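Side-chain contacts in isoprenyl transferase (Campylobacter jejuni, PDB 3UGS), which probably catalyses the condensation of isopentenyl diphosphate with allylic diphosphates, building long polyprenyl chains as a magnesium-dependent homodimer: residues K37-L42 / S52-F57; V169-R174 / K214-R219. All blocks are in the same frame, centred on the assembly; numbering follows the deposited sequence.

Interaction 1: K37-L42 / S52-F57; sequences KTMQKL and SNLSLF. With FFT ((2Z,6Z)-3,7,11-trimethyldodeca-2,6,10-trien-1-yl dihydrogen phosphate), chain C.
The ring of F57 carries a branch methyl of the bound farnesyl monophosphate on one face: C12 of the ligand stands 3.6 Å above the ring plane, over its centre, a CH-pi arrangement. F184 also stacks on this ring, and the backbone O of F57 comes within 3.6 Å of ligand C5. The other flat group, the amide of N53, lies at the start of the strand; its ND2 donates to OG of S52 at 3.1 Å with the acceptor near the amide plane, while OD1 is taken by N129.

Alternation along the strand sends L54 and L56 to the opposite side from F57, toward helix 37-42. There M39 and L56 meet tip to tip, M39 CE lying 3.9 Å from L56 CD1. Bends at chi2 (-51°) and chi3 (-74°) carry the methionine's methyl across to the strand, a reach suited to a long, flexible, apolar chain. One turn on, L42 and L54 cross obliquely, L42 CD2 touching L54 CD1 at 3.9 Å. In both leucines CG lies anti to the backbone N, which extends the branched end toward the other segment, into the interior where helix and sheet meet. L10 and V12 of the neighbouring strand extend the same oily layer.

The axes of helix 37-42 and strand 53-57 come within 11.9 Å, and their directions differ by 150°, nearly antiparallel. The helix packs on the parallel sheet as the connection of a beta-alpha-beta crossover between adjacent strands 9-14 and 53-60, within the cis-prenyltransferase fold whose substrate pocket F57 helps to line.

Interaction 2: V169-R174 / K214-R219; sequences VDLMLR and KEFRNR. With FFT ((2Z,6Z)-3,7,11-trimethyldodeca-2,6,10-trien-1-yl dihydrogen phosphate), chain C.
F216 packs tightly against the strand's beginning. Its CE1 lies 3.3 Å from the backbone O of D170, approached obliquely to the ring, and its CZ sits 3.8 Å from CB of the same residue. With CG anti to the backbone N (chi1 157°), the phenyl group leaves the helix toward the sheet. The touch with L171 is looser, L171 CB to F216 CD1 being 4.2 Å, but apolar throughout; I212, one turn earlier on the helix, continues the cover over L171. A large apolar ring suits this buried spot, since one side chain reaches both the D170 backbone and L171.

Toward solvent the segment 214-219 turns polar: N218 is exposed. R219 leans toward segment 169-174 without packing on it, and its NH1 forms a salt bridge with E193. D170 turns its carboxylate elsewhere, OD2 accepting from the backbone N atoms of K8 and H9 and OD1 pairing with R221.

At the strand's far end R174 grips the ligand phosphate edge-on, with phosphorus in the guanidinium plane. NH1 donates to O1 at 2.7 Å and NH2 to O3 at 2.8 Å, with N-H...O angles of 162° and 153°. This pair of bonds would probably favour charge-assisted recognition and help to orient the phosphate, together with G16, R180 and S182, in keeping with R174 as a substrate-binding residue, whereas the helix contact is carried by van der Waals packing of the ring against the D170 backbone and L171.

Overall arrangement
From the N terminus, strand 9-14 leads into helix 34-48, and interaction 1 closes the short connection from that helix to strand 53-60. The chain then runs through the strands beyond 53-60, at that edge of the sheet, before interaction 2 opens at strand 171-175; it closes a longer loop, through edge strand 193-197, at the end of helix 206-218. The two follow in series, neither nested nor crossed, with centres 15 Å apart. Strand 9-14 lies between their strands, and helix 206-218, which supplies the second segment of interaction 2, also reaches interaction 1 through F209 on L42. Both segment pairs also reach the same ligand: 52-57 along its hydrocarbon chain, 169-174 at its phosphate.

Interaction 1: K37-L42 / S52-F57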
ATOM      1  N   LYS A  37     -15.887 -23.816   2.222  1.00 57.34           N
ATOM      2  CA  LYS A  37     -17.061 -23.604   3.048  1.00 56.24           C
ATOM      3  C   LYS A  37     -16.980 -22.243   3.705  1.00 56.12           C
ATOM      4  O   LYS A  37     -17.982 -21.549   3.876  1.00 52.25           O
ATOM      5  CB  LYS A  37     -17.165 -24.690   4.124  1.00 52.86           C
ATOM      6  N   THR A  38     -15.758 -21.879   4.063  1.00 54.20           N
ATOM      7  CA  THR A  38     -15.511 -20.587   4.752  1.00 51.59           C
ATOM      8  C   THR A  38     -15.740 -19.429   3.784  1.00 43.45           C
ATOM      9  O   THR A  38     -16.271 -18.380   4.122  1.00 39.91           O
ATOM     10  CB  THR A  38     -14.093 -20.514   5.353  1.00 52.83           C
ATOM     11  OG1 THR A  38     -14.039 -21.362   6.511  1.00 53.14           O
ATOM     12  CG2 THR A  38     -13.744 -19.074   5.755  1.00 46.09           C
ATOM     13  N   MET A  39     -15.366 -19.721   2.560  1.00 43.67           N
ATOM     14  CA  MET A  39     -15.492 -18.803   1.410  1.00 45.92           C
ATOM     15  C   MET A  39     -16.922 -18.465   1.105  1.00 46.64           C
ATOM     16  O   MET A  39     -17.247 -17.331   0.746  1.00 49.51           O
ATOM     17  CB  MET A  39     -14.882 -19.368   0.132  1.00 45.41           C
ATOM     18  CG  MET A  39     -13.689 -18.541  -0.355  1.00 51.95           C
ATOM     19  SD  MET A  39     -13.982 -16.756  -0.509  1.00 50.45           S
ATOM     20  CE  MET A  39     -15.000 -16.756  -1.988  1.00 49.06           C
ATOM     21  N   GLN A  40     -17.764 -19.473   1.210  1.00 46.27           N
ATOM     22  CA  GLN A  40     -19.222 -19.269   1.049  1.00 47.40           C
ATOM     23  C   GLN A  40     -19.743 -18.364   2.150  1.00 41.45           C
ATOM     24  O   GLN A  40     -20.564 -17.493   1.915  1.00 34.47           O
ATOM     25  CB  GLN A  40     -20.006 -20.578   1.066  1.00 53.71           C
ATOM     26  CG  GLN A  40     -19.428 -21.579   0.069  1.00 60.12           C
ATOM     27  CD  GLN A  40     -20.207 -22.881  -0.025  1.00 64.38           C
ATOM     28  OE1 GLN A  40     -19.747 -23.919   0.453  1.00 70.13           O
ATOM     29  NE2 GLN A  40     -21.385 -22.831  -0.643  1.00 61.74           N
ATOM     30  N   LYS A  41     -19.215 -18.560   3.344  1.00 36.94           N
ATOM     31  CA  LYS A  41     -19.636 -17.724   4.470  1.00 39.67           C
ATOM     32  C   LYS A  41     -19.218 -16.269   4.289  1.00 37.69           C
ATOM     33  O   LYS A  41     -19.958 -15.338   4.578  1.00 35.21           O
ATOM     34  CB  LYS A  41     -19.090 -18.238   5.774  1.00 43.72           C
ATOM     35  CG  LYS A  41     -19.719 -19.542   6.171  1.00 43.33           C
ATOM     36  CD  LYS A  41     -19.015 -20.078   7.385  1.00 45.71           C
ATOM     37  CE  LYS A  41     -19.948 -20.933   8.211  1.00 46.75           C
ATOM     38  NZ  LYS A  41     -19.163 -21.425   9.368  1.00 50.86           N
ATOM     39  N   LEU A  42     -18.018 -16.099   3.779  1.00 37.12           N
ATOM     40  CA  LEU A  42     -17.507 -14.738   3.490  1.00 34.20           C
ATOM     41  C   LEU A  42     -18.410 -14.105   2.449  1.00 32.64           C
ATOM     42  O   LEU A  42     -18.776 -12.932   2.537  1.00 32.03           O
ATOM     43  CB  LEU A  42     -16.058 -14.761   3.004  1.00 34.92           C
ATOM     44  CG  LEU A  42     -15.452 -13.378   2.681  1.00 34.96           C
ATOM     45  CD1 LEU A  42     -15.517 -12.402   3.839  1.00 31.60           C
ATOM     46  CD2 LEU A  42     -14.006 -13.509   2.219  1.00 32.64           C
ATOM     47  N   SER A  52     -20.431  -4.656  -1.987  1.00 28.04           N
ATOM     48  CA  SER A  52     -20.676  -4.929  -3.439  1.00 28.19           C
ATOM     49  C   SER A  52     -19.499  -5.672  -4.106  1.00 28.90           C
ATOM     50  O   SER A  52     -19.660  -6.435  -5.041  1.00 30.70           O
ATOM     51  CB  SER A  52     -20.978  -3.663  -4.218  1.00 26.80           C
ATOM     52  OG  SER A  52     -19.872  -2.787  -4.174  1.00 32.44           O
ATOM     53  N   ASN A  53     -18.315  -5.440  -3.584  1.00 27.01           N
ATOM     54  CA  ASN A  53     -17.091  -5.959  -4.207  1.00 25.72           C
ATOM     55  C   ASN A  53     -16.221  -6.688  -3.226  1.00 25.62           C
ATOM     56  O   ASN A  53     -15.929  -6.175  -2.142  1.00 25.48           O
ATOM     57  CB  ASN A  53     -16.239  -4.865  -4.838  1.00 25.58           C
ATOM     58  CG  ASN A  53     -16.700  -4.496  -6.213  1.00 25.51           C
ATOM     59  OD1 ASN A  53     -16.082  -4.933  -7.208  1.00 27.95           O
ATOM     60  ND2 ASN A  53     -17.784  -3.724  -6.295  1.00 19.73           N
ATOM     61  N   LEU A  54     -15.819  -7.873  -3.656  1.00 23.27           N
ATOM     62  CA  LEU A  54     -14.942  -8.739  -2.898  1.00 25.35           C
ATOM     63  C   LEU A  54     -13.763  -9.133  -3.758  1.00 26.41           C
ATOM     64  O   LEU A  54     -13.911  -9.757  -4.813  1.00 27.40           O
ATOM     65  CB  LEU A  54     -15.666  -9.978  -2.378  1.00 24.99           C
ATOM     66  CG  LEU A  54     -14.791 -11.031  -1.715  1.00 24.23           C
ATOM     67  CD1 LEU A  54     -14.288 -10.584  -0.346  1.00 23.52           C
ATOM     68  CD2 LEU A  54     -15.580 -12.353  -1.635  1.00 24.10           C
ATOM     69  N   SER A  55     -12.592  -8.762  -3.267  1.00 24.69           N
ATOM     70  CA  SER A  55     -11.367  -8.908  -4.025  1.00 23.20           C
ATOM     71  C   SER A  55     -10.466  -9.904  -3.369  1.00 24.00           C
ATOM     72  O   SER A  55     -10.164  -9.820  -2.182  1.00 23.10           O
ATOM     73  CB  SER A  55     -10.660  -7.582  -4.233  1.00 23.89           C
ATOM     74  OG  SER A  55     -11.362  -6.774  -5.187  1.00 23.19           O
ATOM     75  N   LEU A  56     -10.058 -10.874  -4.187  1.00 24.77           N
ATOM     76  CA  LEU A  56      -9.248 -12.024  -3.710  1.00 26.52           C
ATOM     77  C   LEU A  56      -7.969 -12.149  -4.486  1.00 25.72           C
ATOM     78  O   LEU A  56      -7.961 -11.906  -5.654  1.00 25.92           O
ATOM     79  CB  LEU A  56     -10.013 -13.364  -3.780  1.00 26.45           C
ATOM     80  CG  LEU A  56     -11.434 -13.316  -3.189  1.00 27.52           C
ATOM     81  CD1 LEU A  56     -12.147 -14.619  -3.539  1.00 27.85           C
ATOM     82  CD2 LEU A  56     -11.442 -13.019  -1.664  1.00 26.66           C
ATOM     83  N   PHE A  57      -6.914 -12.543  -3.792  1.00 24.89           N
ATOM     84  CA  PHE A  57      -5.578 -12.646  -4.354  1.00 24.85           C
ATOM     85  C   PHE A  57      -5.197 -14.091  -4.567  1.00 25.31           C
ATOM     86  O   PHE A  57      -4.902 -14.804  -3.646  1.00 26.06           O
ATOM     87  CB  PHE A  57      -4.506 -11.981  -3.464  1.00 26.13           C
ATOM     88  CG  PHE A  57      -3.309 -11.449  -4.232  1.00 25.21           C
ATOM     89  CD1 PHE A  57      -3.124 -11.736  -5.581  1.00 25.68           C
ATOM     90  CD2 PHE A  57      -2.378 -10.649  -3.607  1.00 24.46           C
ATOM     91  CE1 PHE A  57      -2.034 -11.213  -6.271  1.00 24.79           C
ATOM     92  CE2 PHE A  57      -1.302 -10.131  -4.295  1.00 23.35           C
ATOM     93  CZ  PHE A  57      -1.128 -10.417  -5.618  1.00 23.62           C
TER
HETATM   94  O3  FFT C 401       2.542 -11.920   1.555  1.00 26.79           O
HETATM   95  P   FFT C 401       2.521 -13.390   1.235  1.00 28.13           P
HETATM   96  O1  FFT C 401       1.556 -14.163   2.081  1.00 27.74           O
HETATM   97  O2  FFT C 401       3.932 -13.938   1.113  1.00 29.08           O
HETATM   98  O   FFT C 401       1.910 -13.576  -0.256  1.00 28.80           O
HETATM   99  C14 FFT C 401       0.508 -13.353  -0.518  1.00 28.73           C
HETATM  100  C13 FFT C 401       0.220 -13.378  -2.002  1.00 28.32           C
HETATM  101  C11 FFT C 401      -0.668 -14.202  -2.549  1.00 30.48           C
HETATM  102  C12 FFT C 401      -0.903 -14.188  -4.012  1.00 29.77           C
HETATM  103  C10 FFT C 401      -1.533 -15.104  -1.712  1.00 35.39           C
HETATM  104  C9  FFT C 401      -1.420 -16.543  -2.121  1.00 37.52           C
HETATM  105  C8  FFT C 401      -2.051 -17.425  -1.060  1.00 37.69           C
HETATM  106  C6  FFT C 401      -3.158 -18.152  -1.309  1.00 38.77           C
HETATM  107  C7  FFT C 401      -3.769 -19.051  -0.260  1.00 34.62           C
HETATM  108  C5  FFT C 401      -3.799 -18.073  -2.666  1.00 39.02           C
HETATM  109  C4  FFT C 401      -4.434 -19.421  -2.913  1.00 42.58           C
HETATM  110  C3  FFT C 401      -4.807 -19.619  -4.363  1.00 42.03           C
HETATM  111  C1  FFT C 401      -5.693 -20.591  -4.687  1.00 44.90           C
HETATM  112  C2  FFT C 401      -6.306 -21.470  -3.607  1.00 39.87           C
HETATM  113  C   FFT C 401      -6.066 -20.781  -6.142  1.00 42.92           C

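Interaction 2: V169-R174 / K214-R219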
ATOM      1  N   VAL A 169     -10.319   0.448  -2.277  1.00 20.52           N
ATOM      2  CA  VAL A 169     -10.466  -0.559  -1.223  1.00 19.98           C
ATOM      3  C   VAL A 169     -10.796   0.187   0.063  1.00 21.08           C
ATOM      4  O   VAL A 169     -10.135   1.135   0.453  1.00 20.69           O
ATOM      5  CB  VAL A 169      -9.187  -1.405  -1.008  1.00 19.95           C
ATOM      6  CG1 VAL A 169      -9.266  -2.198   0.304  1.00 20.13           C
ATOM      7  CG2 VAL A 169      -8.906  -2.289  -2.229  1.00 18.51           C
ATOM      8  N   ASP A 170     -11.869  -0.227   0.683  1.00 21.93           N
ATOM      9  CA  ASP A 170     -12.270   0.305   2.019  1.00 22.35           C
ATOM     10  C   ASP A 170     -11.614  -0.436   3.133  1.00 21.73           C
ATOM     11  O   ASP A 170     -11.058   0.150   4.062  1.00 20.66           O
ATOM     12  CB  ASP A 170     -13.773   0.244   2.182  1.00 23.53           C
ATOM     13  CG  ASP A 170     -14.481   1.050   1.085  1.00 26.90           C
ATOM     14  OD1 ASP A 170     -14.206   2.290   0.960  1.00 26.74           O
ATOM     15  OD2 ASP A 170     -15.289   0.443   0.342  1.00 28.02           O
ATOM     16  N   LEU A 171     -11.674  -1.754   2.998  1.00 22.89           N
ATOM     17  CA  LEU A 171     -11.007  -2.690   3.941  1.00 22.90           C
ATOM     18  C   LEU A 171     -10.120  -3.740   3.282  1.00 23.32           C
ATOM     19  O   LEU A 171     -10.547  -4.531   2.453  1.00 23.66           O
ATOM     20  CB  LEU A 171     -12.017  -3.383   4.840  1.00 22.88           C
ATOM     21  CG  LEU A 171     -11.360  -4.219   5.936  1.00 24.37           C
ATOM     22  CD1 LEU A 171     -10.475  -3.384   6.845  1.00 26.13           C
ATOM     23  CD2 LEU A 171     -12.390  -4.967   6.758  1.00 26.31           C
ATOM     24  N   MET A 172      -8.872  -3.713   3.695  1.00 24.04           N
ATOM     25  CA  MET A 172      -7.868  -4.714   3.319  1.00 24.57           C
ATOM     26  C   MET A 172      -7.629  -5.657   4.502  1.00 25.65           C
ATOM     27  O   MET A 172      -6.996  -5.310   5.484  1.00 25.65           O
ATOM     28  CB  MET A 172      -6.558  -4.069   2.870  1.00 25.24           C
ATOM     29  CG  MET A 172      -5.436  -5.045   2.555  1.00 26.83           C
ATOM     30  SD  MET A 172      -5.744  -6.075   1.113  1.00 31.69           S
ATOM     31  CE  MET A 172      -5.323  -5.050  -0.272  1.00 27.34           C
ATOM     32  N   LEU A 173      -8.133  -6.867   4.337  1.00 24.99           N
ATOM     33  CA  LEU A 173      -8.018  -7.924   5.321  1.00 25.13           C
ATOM     34  C   LEU A 173      -6.937  -8.965   4.963  1.00 26.82           C
ATOM     35  O   LEU A 173      -6.978  -9.651   3.958  1.00 25.08           O
ATOM     36  CB  LEU A 173      -9.376  -8.599   5.533  1.00 26.65           C
ATOM     37  CG  LEU A 173      -9.440  -9.781   6.511  1.00 27.26           C
ATOM     38  CD1 LEU A 173      -9.405  -9.343   7.978  1.00 27.35           C
ATOM     39  CD2 LEU A 173     -10.713 -10.561   6.236  1.00 28.05           C
ATOM     40  N   ARG A 174      -5.942  -9.039   5.814  1.00 27.18           N
ATOM     41  CA  ARG A 174      -4.923 -10.094   5.729  1.00 28.73           C
ATOM     42  C   ARG A 174      -5.323 -11.239   6.676  1.00 30.55           C
ATOM     43  O   ARG A 174      -5.536 -11.040   7.858  1.00 29.60           O
ATOM     44  CB  ARG A 174      -3.522  -9.573   6.071  1.00 29.50           C
ATOM     45  CG  ARG A 174      -2.532 -10.650   6.505  1.00 31.47           C
ATOM     46  CD  ARG A 174      -2.058 -11.565   5.358  1.00 32.24           C
ATOM     47  NE  ARG A 174      -1.238 -10.848   4.366  1.00 32.91           N
ATOM     48  CZ  ARG A 174      -0.395 -11.414   3.502  1.00 31.55           C
ATOM     49  NH1 ARG A 174      -0.256 -12.727   3.448  1.00 32.04           N
ATOM     50  NH2 ARG A 174       0.304 -10.662   2.668  1.00 30.81           N
ATOM     51  N   LYS A 214     -17.820  -4.607  11.638  1.00 32.00           N
ATOM     52  CA  LYS A 214     -18.415  -3.633  12.610  1.00 33.86           C
ATOM     53  C   LYS A 214     -17.292  -2.689  13.084  1.00 35.42           C
ATOM     54  O   LYS A 214     -17.415  -1.480  13.163  1.00 34.07           O
ATOM     55  CB  LYS A 214     -19.065  -4.317  13.835  1.00 29.82           C
ATOM     56  N   GLU A 215     -16.169  -3.302  13.353  1.00 33.24           N
ATOM     57  CA  GLU A 215     -14.997  -2.578  13.782  1.00 35.59           C
ATOM     58  C   GLU A 215     -14.588  -1.494  12.760  1.00 35.73           C
ATOM     59  O   GLU A 215     -14.375  -0.314  13.091  1.00 36.36           O
ATOM     60  CB  GLU A 215     -13.832  -3.542  14.015  1.00 20.00           C
ATOM     61  CG  GLU A 215     -12.570  -2.877  14.540  1.00 20.00           C
ATOM     62  N   PHE A 216     -14.448  -1.935  11.518  1.00 32.22           N
ATOM     63  CA  PHE A 216     -14.138  -1.034  10.405  1.00 30.52           C
ATOM     64  C   PHE A 216     -15.159   0.116  10.287  1.00 29.94           C
ATOM     65  O   PHE A 216     -14.811   1.262   9.960  1.00 29.49           O
ATOM     66  CB  PHE A 216     -14.070  -1.778   9.050  1.00 28.57           C
ATOM     67  CG  PHE A 216     -14.308  -0.875   7.871  1.00 26.42           C
ATOM     68  CD1 PHE A 216     -13.242  -0.179   7.279  1.00 26.51           C
ATOM     69  CD2 PHE A 216     -15.592  -0.644   7.413  1.00 25.21           C
ATOM     70  CE1 PHE A 216     -13.474   0.685   6.229  1.00 25.93           C
ATOM     71  CE2 PHE A 216     -15.831   0.232   6.372  1.00 24.52           C
ATOM     72  CZ  PHE A 216     -14.779   0.879   5.772  1.00 24.70           C
ATOM     73  N   ARG A 217     -16.418  -0.193  10.541  1.00 29.06           N
ATOM     74  CA  ARG A 217     -17.474   0.833  10.409  1.00 33.44           C
ATOM     75  C   ARG A 217     -17.369   1.943  11.419  1.00 32.84           C
ATOM     76  O   ARG A 217     -17.824   3.039  11.177  1.00 32.61           O
ATOM     77  CB  ARG A 217     -18.867   0.267  10.527  1.00 33.74           C
ATOM     78  CG  ARG A 217     -19.098  -0.874   9.622  1.00 35.71           C
ATOM     79  CD  ARG A 217     -20.547  -0.972   9.340  1.00 35.88           C
ATOM     80  NE  ARG A 217     -20.671  -1.600   8.040  1.00 40.87           N
ATOM     81  CZ  ARG A 217     -21.648  -2.424   7.717  1.00 44.51           C
ATOM     82  NH1 ARG A 217     -21.701  -2.970   6.521  1.00 39.94           N
ATOM     83  NH2 ARG A 217     -22.572  -2.718   8.616  1.00 50.91           N
ATOM     84  N   ASN A 218     -16.766   1.636  12.539  1.00 34.06           N
ATOM     85  CA  ASN A 218     -16.643   2.629  13.632  1.00 38.27           C
ATOM     86  C   ASN A 218     -15.301   3.289  13.751  1.00 38.58           C
ATOM     87  O   ASN A 218     -15.077   4.138  14.626  1.00 37.77           O
ATOM     88  CB  ASN A 218     -17.014   2.006  14.975  1.00 41.23           C
ATOM     89  CG  ASN A 218     -18.491   1.702  15.068  1.00 43.84           C
ATOM     90  OD1 ASN A 218     -19.320   2.392  14.450  1.00 51.66           O
ATOM     91  ND2 ASN A 218     -18.834   0.646  15.799  1.00 48.08           N
ATOM     92  N   ARG A 219     -14.400   2.868  12.880  1.00 38.89           N
ATOM     93  CA  ARG A 219     -13.044   3.446  12.839  1.00 38.46           C
ATOM     94  C   ARG A 219     -13.155   4.850  12.267  1.00 36.16           C
ATOM     95  O   ARG A 219     -13.969   5.083  11.388  1.00 37.21           O
ATOM     96  CB  ARG A 219     -12.099   2.644  11.930  1.00 43.65           C
ATOM     97  CG  ARG A 219     -11.234   1.608  12.634  1.00 43.62           C
ATOM     98  CD  ARG A 219     -10.312   0.921  11.622  1.00 42.33           C
ATOM     99  NE  ARG A 219      -9.884  -0.396  12.091  1.00 46.06           N
ATOM    100  CZ  ARG A 219      -9.095  -1.230  11.414  1.00 49.32           C
ATOM    101  NH1 ARG A 219      -8.618  -0.897  10.236  1.00 50.27           N
ATOM    102  NH2 ARG A 219      -8.763  -2.402  11.916  1.00 51.36           N
TER
HETATM  103  O3  FFT C 401       2.542 -11.920   1.555  1.00 26.79           O
HETATM  104  P   FFT C 401       2.521 -13.390   1.235  1.00 28.13           P
HETATM  105  O1  FFT C 401       1.556 -14.163   2.081  1.00 27.74           O
HETATM  106  O2  FFT C 401       3.932 -13.938   1.113  1.00 29.08           O
HETATM  107  O   FFT C 401       1.910 -13.576  -0.256  1.00 28.80           O
HETATM  108  C14 FFT C 401       0.508 -13.353  -0.518  1.00 28.73           C
HETATM  109  C13 FFT C 401       0.220 -13.378  -2.002  1.00 28.32           C
HETATM  110  C11 FFT C 401      -0.668 -14.202  -2.549  1.00 30.48           C
HETATM  111  C12 FFT C 401      -0.903 -14.188  -4.012  1.00 29.77           C
HETATM  112  C10 FFT C 401      -1.533 -15.104  -1.712  1.00 35.39           C
HETATM  113  C9  FFT C 401      -1.420 -16.543  -2.121  1.00 37.52           C
HETATM  114  C8  FFT C 401      -2.051 -17.425  -1.060  1.00 37.69           C
HETATM  115  C6  FFT C 401      -3.158 -18.152  -1.309  1.00 38.77           C
HETATM  116  C7  FFT C 401      -3.769 -19.051  -0.260  1.00 34.62           C
HETATM  117  C5  FFT C 401      -3.799 -18.073  -2.666  1.00 39.02           C
HETATM  118  C4  FFT C 401      -4.434 -19.421  -2.913  1.00 42.58           C
HETATM  119  C3  FFT C 401      -4.807 -19.619  -4.363  1.00 42.03           C
HETATM  120  C1  FFT C 401      -5.693 -20.591  -4.687  1.00 44.90           C
HETATM  121  C2  FFT C 401      -6.306 -21.470  -3.607  1.00 39.87           C
HETATM  122  C   FFT C 401      -6.066 -20.781  -6.142  1.00 42.92           C